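Local coordinates for cyclic GMP-AMP synthase-like receptor (Tribolium castaneum, PDB 7LT2), which senses double-stranded RNA in innate immunity and makes the cyclic dinucleotide 2',3'-cGAMP from ATP and GTP, at residues A[116-119]-A[120-124]; A[139-142]-A[143-147]. One frame throughout, in Å; residues are numbered along the deposited sequence.

Interaction 1: residues A[116-119]-A[120-124]; sequences KDFR and KKFLA
F118 and F122, one helical turn apart, lay their rings nearly parallel, with planes at 20° and centroids 4.6 Å apart, yet slid so far that they barely overlap. The touch is made near the rims: CD1 of F118 and CD1 of F122 come within 3.5 Å. In F118 the ring carbon CG lies anti to the backbone N (chi1 -177°), which carries the ring forward along the chain and brings one face under F122. Beside the F122 ring atom CD1, the same face takes a CH-pi contact from CB of F122, 4.2 Å from the F118 centroid and close to the ring normal. F118 also meets L123, whose CD2 approaches its CE2 obliquely at 4.0 Å. On the outer side K120 turns back to D117 in a salt bridge, NZ to OD1 a short 2.5 Å; the lysine reaches the anti side of the carboxylate, somewhat out of its plane. A water ties the same lysine to the start of the turn, donating to K116 O and accepting from both N and NZ of K120, so one molecule holds both its ends. Behind the side chains, K121 N, F122 N and L123 N bond to the carbonyls of D117, F118 and R119, with L123 N to R119 O at 3.0 Å. R119 extends away to salt bridges with D127 and D104. Helix 44-49 packs on both phenylalanines through L49, and W137 of helix 131-147 meets the F122 ring. This is a short amphipathic helix, 118-122, with D117 at its N-cap position: its aromatic side is buried against neighbouring helices of the nucleotidyltransferase domain, while K120 and K121 lie on its exposed side, and it is remote from the annotated sites.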
loop_
_atom_site.group_PDB
_atom_site.type_symbol
_atom_site.label_atom_id
_atom_site.label_comp_id
_atom_site.label_asym_id
_atom_site.label_seq_id
_atom_site.Cartn_x
_atom_site.Cartn_y
_atom_site.Cartn_z
ATOM N N LYS A 116 -29.648 11.281 -0.138
ATOM C CA LYS A 116 -30.473 11.764 0.967
ATOM C C LYS A 116 -29.832 11.480 2.319
ATOM O O LYS A 116 -29.928 12.300 3.240
ATOM C CB LYS A 116 -31.868 11.138 0.918
ATOM C CG LYS A 116 -32.781 11.655 2.037
ATOM C CD LYS A 116 -34.159 11.020 2.006
ATOM C CE LYS A 116 -35.072 11.671 3.043
ATOM N NZ LYS A 116 -35.098 13.148 2.861
ATOM N N ASP A 117 -29.174 10.331 2.464
ATOM C CA ASP A 117 -28.592 9.953 3.743
ATOM C C ASP A 117 -27.084 10.175 3.803
ATOM O O ASP A 117 -26.448 9.716 4.757
ATOM C CB ASP A 117 -28.916 8.487 4.064
ATOM C CG ASP A 117 -30.393 8.257 4.380
ATOM O OD1 ASP A 117 -31.092 9.213 4.776
ATOM O OD2 ASP A 117 -30.853 7.105 4.238
ATOM N N PHE A 118 -26.497 10.874 2.824
ATOM C CA PHE A 118 -25.046 11.061 2.822
ATOM C C PHE A 118 -24.579 11.800 4.073
ATOM O O PHE A 118 -23.602 11.399 4.714
ATOM C CB PHE A 118 -24.595 11.806 1.560
ATOM C CG PHE A 118 -23.097 11.965 1.457
ATOM C CD1 PHE A 118 -22.326 10.970 0.878
ATOM C CD2 PHE A 118 -22.464 13.099 1.946
ATOM C CE1 PHE A 118 -20.946 11.098 0.790
ATOM C CE2 PHE A 118 -21.082 13.232 1.862
ATOM C CZ PHE A 118 -20.323 12.230 1.282
ATOM N N ARG A 119 -25.263 12.888 4.433
ATOM C CA ARG A 119 -24.869 13.651 5.612
ATOM C C ARG A 119 -24.907 12.786 6.869
ATOM O O ARG A 119 -23.939 12.747 7.638
ATOM C CB ARG A 119 -25.774 14.881 5.761
ATOM C CG ARG A 119 -25.446 15.741 6.963
ATOM C CD ARG A 119 -26.282 17.019 6.998
ATOM N NE ARG A 119 -25.750 18.062 6.124
ATOM C CZ ARG A 119 -26.450 18.704 5.195
ATOM N NH1 ARG A 119 -27.726 18.433 4.977
ATOM N NH2 ARG A 119 -25.860 19.659 4.485
ATOM N N LYS A 120 -26.020 12.076 7.090
ATOM C CA LYS A 120 -26.139 11.219 8.268
ATOM C C LYS A 120 -25.027 10.185 8.321
ATOM O O LYS A 120 -24.509 9.876 9.400
ATOM C CB LYS A 120 -27.481 10.483 8.278
ATOM C CG LYS A 120 -28.723 11.300 8.464
ATOM C CD LYS A 120 -29.899 10.337 8.592
ATOM C CE LYS A 120 -31.126 10.859 7.898
ATOM N NZ LYS A 120 -30.854 11.070 6.459
ATOM N N LYS A 121 -24.676 9.611 7.170
ATOM C CA LYS A 121 -23.783 8.457 7.148
ATOM C C LYS A 121 -22.311 8.840 7.177
ATOM O O LYS A 121 -21.492 8.054 7.666
ATOM C CB LYS A 121 -24.046 7.595 5.909
ATOM C CG LYS A 121 -25.424 6.956 5.846
ATOM C CD LYS A 121 -25.688 6.055 7.032
ATOM C CE LYS A 121 -27.041 5.367 6.905
ATOM N NZ LYS A 121 -27.139 4.562 5.658
ATOM N N PHE A 122 -21.945 10.018 6.663
ATOM C CA PHE A 122 -20.542 10.347 6.447
ATOM C C PHE A 122 -20.036 11.595 7.156
ATOM O O PHE A 122 -18.818 11.709 7.344
ATOM C CB PHE A 122 -20.251 10.536 4.948
ATOM C CG PHE A 122 -20.341 9.286 4.134
ATOM C CD1 PHE A 122 -21.540 8.910 3.547
ATOM C CD2 PHE A 122 -19.217 8.505 3.913
ATOM C CE1 PHE A 122 -21.618 7.766 2.767
ATOM C CE2 PHE A 122 -19.291 7.361 3.139
ATOM C CZ PHE A 122 -20.495 6.992 2.566
ATOM N N LEU A 123 -20.901 12.535 7.527
ATOM C CA LEU A 123 -20.468 13.875 7.896
ATOM C C LEU A 123 -20.664 14.141 9.381
ATOM O O LEU A 123 -21.669 13.737 9.973
ATOM C CB LEU A 123 -21.222 14.934 7.089
ATOM C CG LEU A 123 -21.052 14.799 5.577
ATOM C CD1 LEU A 123 -21.799 15.924 4.854
ATOM C CD2 LEU A 123 -19.566 14.791 5.210
ATOM N N ALA A 124 -19.698 14.832 9.969
ATOM C CA ALA A 124 -19.798 15.288 11.346
ATOM C C ALA A 124 -20.359 16.709 11.341
ATOM O O ALA A 124 -20.942 17.153 10.346
ATOM C CB ALA A 124 -18.433 15.188 12.031
HETATM O O HOH W 1 -28.555 12.830 5.660
#

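Interaction 2: residues A[139-142]-A[143-147]; sequences ESLV and QKTLN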
loop_
_atom_site.group_PDB
_atom_site.type_symbol
_atom_site.label_atom_id
_atom_site.label_comp_id
_atom_site.label_asym_id
_atom_site.label_seq_id
_atom_site.Cartn_x
_atom_site.Cartn_y
_atom_site.Cartn_z
ATOM N N GLU A 139 -17.999 -0.869 6.796
ATOM C CA GLU A 139 -18.110 -2.123 7.535
ATOM C C GLU A 139 -19.532 -2.672 7.470
ATOM O O GLU A 139 -19.739 -3.865 7.222
ATOM C CB GLU A 139 -17.672 -1.907 8.987
ATOM C CG GLU A 139 -17.974 -3.057 9.925
ATOM C CD GLU A 139 -17.655 -2.718 11.375
ATOM O OE1 GLU A 139 -17.298 -1.555 11.658
ATOM O OE2 GLU A 139 -17.766 -3.619 12.235
ATOM N N SER A 140 -20.529 -1.806 7.678
ATOM C CA SER A 140 -21.920 -2.237 7.588
ATOM C C SER A 140 -22.254 -2.750 6.191
ATOM O O SER A 140 -22.901 -3.794 6.042
ATOM C CB SER A 140 -22.842 -1.079 7.980
ATOM O OG SER A 140 -24.198 -1.397 7.745
ATOM N N LEU A 141 -21.797 -2.041 5.155
ATOM C CA LEU A 141 -22.074 -2.462 3.784
ATOM C C LEU A 141 -21.409 -3.796 3.461
ATOM O O LEU A 141 -22.004 -4.648 2.791
ATOM C CB LEU A 141 -21.612 -1.380 2.807
ATOM C CG LEU A 141 -21.716 -1.682 1.315
ATOM C CD1 LEU A 141 -23.133 -2.106 0.931
ATOM C CD2 LEU A 141 -21.274 -0.467 0.525
ATOM N N VAL A 142 -20.178 -3.999 3.932
ATOM C CA VAL A 142 -19.500 -5.271 3.701
ATOM C C VAL A 142 -20.242 -6.416 4.387
ATOM O O VAL A 142 -20.444 -7.482 3.792
ATOM C CB VAL A 142 -18.031 -5.174 4.151
ATOM C CG1 VAL A 142 -17.376 -6.549 4.134
ATOM C CG2 VAL A 142 -17.279 -4.211 3.230
ATOM N N GLN A 143 -20.677 -6.210 5.638
ATOM C CA GLN A 143 -21.456 -7.230 6.338
ATOM C C GLN A 143 -22.749 -7.538 5.591
ATOM O O GLN A 143 -23.110 -8.705 5.398
ATOM C CB GLN A 143 -21.768 -6.772 7.768
ATOM C CG GLN A 143 -20.561 -6.663 8.692
ATOM C CD GLN A 143 -20.118 -8.007 9.242
ATOM O OE1 GLN A 143 -20.630 -9.051 8.847
ATOM N NE2 GLN A 143 -19.159 -7.982 10.161
ATOM N N LYS A 144 -23.466 -6.491 5.177
ATOM C CA LYS A 144 -24.700 -6.676 4.422
ATOM C C LYS A 144 -24.456 -7.512 3.174
ATOM O O LYS A 144 -25.245 -8.410 2.853
ATOM C CB LYS A 144 -25.282 -5.308 4.057
ATOM C CG LYS A 144 -26.675 -5.333 3.463
ATOM C CD LYS A 144 -27.128 -3.918 3.135
ATOM C CE LYS A 144 -28.544 -3.903 2.571
ATOM N NZ LYS A 144 -29.017 -2.498 2.413
ATOM N N THR A 145 -23.352 -7.240 2.475
ATOM C CA THR A 145 -23.020 -7.954 1.245
ATOM C C THR A 145 -22.649 -9.406 1.528
ATOM O O THR A 145 -23.118 -10.320 0.838
ATOM C CB THR A 145 -21.878 -7.229 0.533
ATOM O OG1 THR A 145 -22.282 -5.887 0.225
ATOM C CG2 THR A 145 -21.502 -7.946 -0.757
ATOM N N LEU A 146 -21.806 -9.638 2.542
ATOM C CA LEU A 146 -21.419 -11.003 2.898
ATOM C C LEU A 146 -22.635 -11.886 3.171
ATOM O O LEU A 146 -22.636 -13.073 2.827
ATOM C CB LEU A 146 -20.490 -10.978 4.113
ATOM C CG LEU A 146 -19.075 -10.427 3.900
ATOM C CD1 LEU A 146 -18.440 -10.084 5.239
ATOM C CD2 LEU A 146 -18.217 -11.425 3.150
ATOM N N ASN A 147 -23.684 -11.324 3.781
ATOM C CA ASN A 147 -24.873 -12.109 4.106
ATOM C C ASN A 147 -25.627 -12.589 2.874
ATOM O O ASN A 147 -26.375 -13.571 2.970
ATOM C CB ASN A 147 -25.835 -11.298 4.985
ATOM C CG ASN A 147 -25.315 -11.091 6.389
ATOM O OD1 ASN A 147 -24.484 -11.853 6.879
ATOM N ND2 ASN A 147 -25.818 -10.057 7.055
#
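Contacts between successive turns of a single helix, 131-147, join residues 139-142 to 143-147 near its C-terminal part, in the Mab-21 nucleotidyltransferase domain. Their distinctive feature is the carbonyl of L141, which accepts two bonds from T145: one from the amide N and one from the hydroxyl OG1, both at 2.9 Å from L141 O. The two donors arrive from opposite faces of the carbonyl plane. Placing OG1 beside the backbone N of its own residue (chi1 -60°) turns the hydroxyl back along the helix, and this buried polar group is thereby satisfied within the helix itself. CD1 of L141 lies 3.9 Å from the same OG1. A quarter turn round, V142 and L146 run side by side and point the same way, with CG1 of V142 3.9 Å from CD1 of L146. L146 also folds close over the backbone, its CG 3.2 Å from V142 O, the acceptor of its own amide. The neighbouring amides of Q143 and K144 bond almost straight to E139 O and S140 O, both with N-H...O angles of 167°. CG of Q143, set beside its own backbone N, lies 3.3 Å from E139 O. Beyond the helix, L141 and T145 rest on M39 of the long helix 18-42, and L146 on F35, whereas Q143 and L146 also touch W170 of strand 164-171. K144 reaches out to Q42 O. The whole is regular alpha-helix with a threonine hydroxyl bonded to the carbonyl four residues back, in a helix wedged between helix 18-42 and the central sheet of the nucleotidyltransferase fold.

Both are local contacts: interaction 1 spans a single short helix and its two ends, interaction 2 successive turns of a longer one, and helices 118-122 and 131-147 follow each other in the nucleotidyltransferase domain. Their centres lie 18 Å apart and their nearest atoms about 7 Å; W137 and T134, earlier on helix 131-147, meet F122 and connect the two elements. Each is buried on one side and exposed on another. Interaction 1, farther from the chain centre, combines an offset aromatic pair with a solvent-side salt bridge and water. Interaction 2 has an aliphatic contact and a threonine hydroxyl turned onto the main chain, without a salt bridge; its V142 side chain is about 10 Å from that of the probable metal ligand D193.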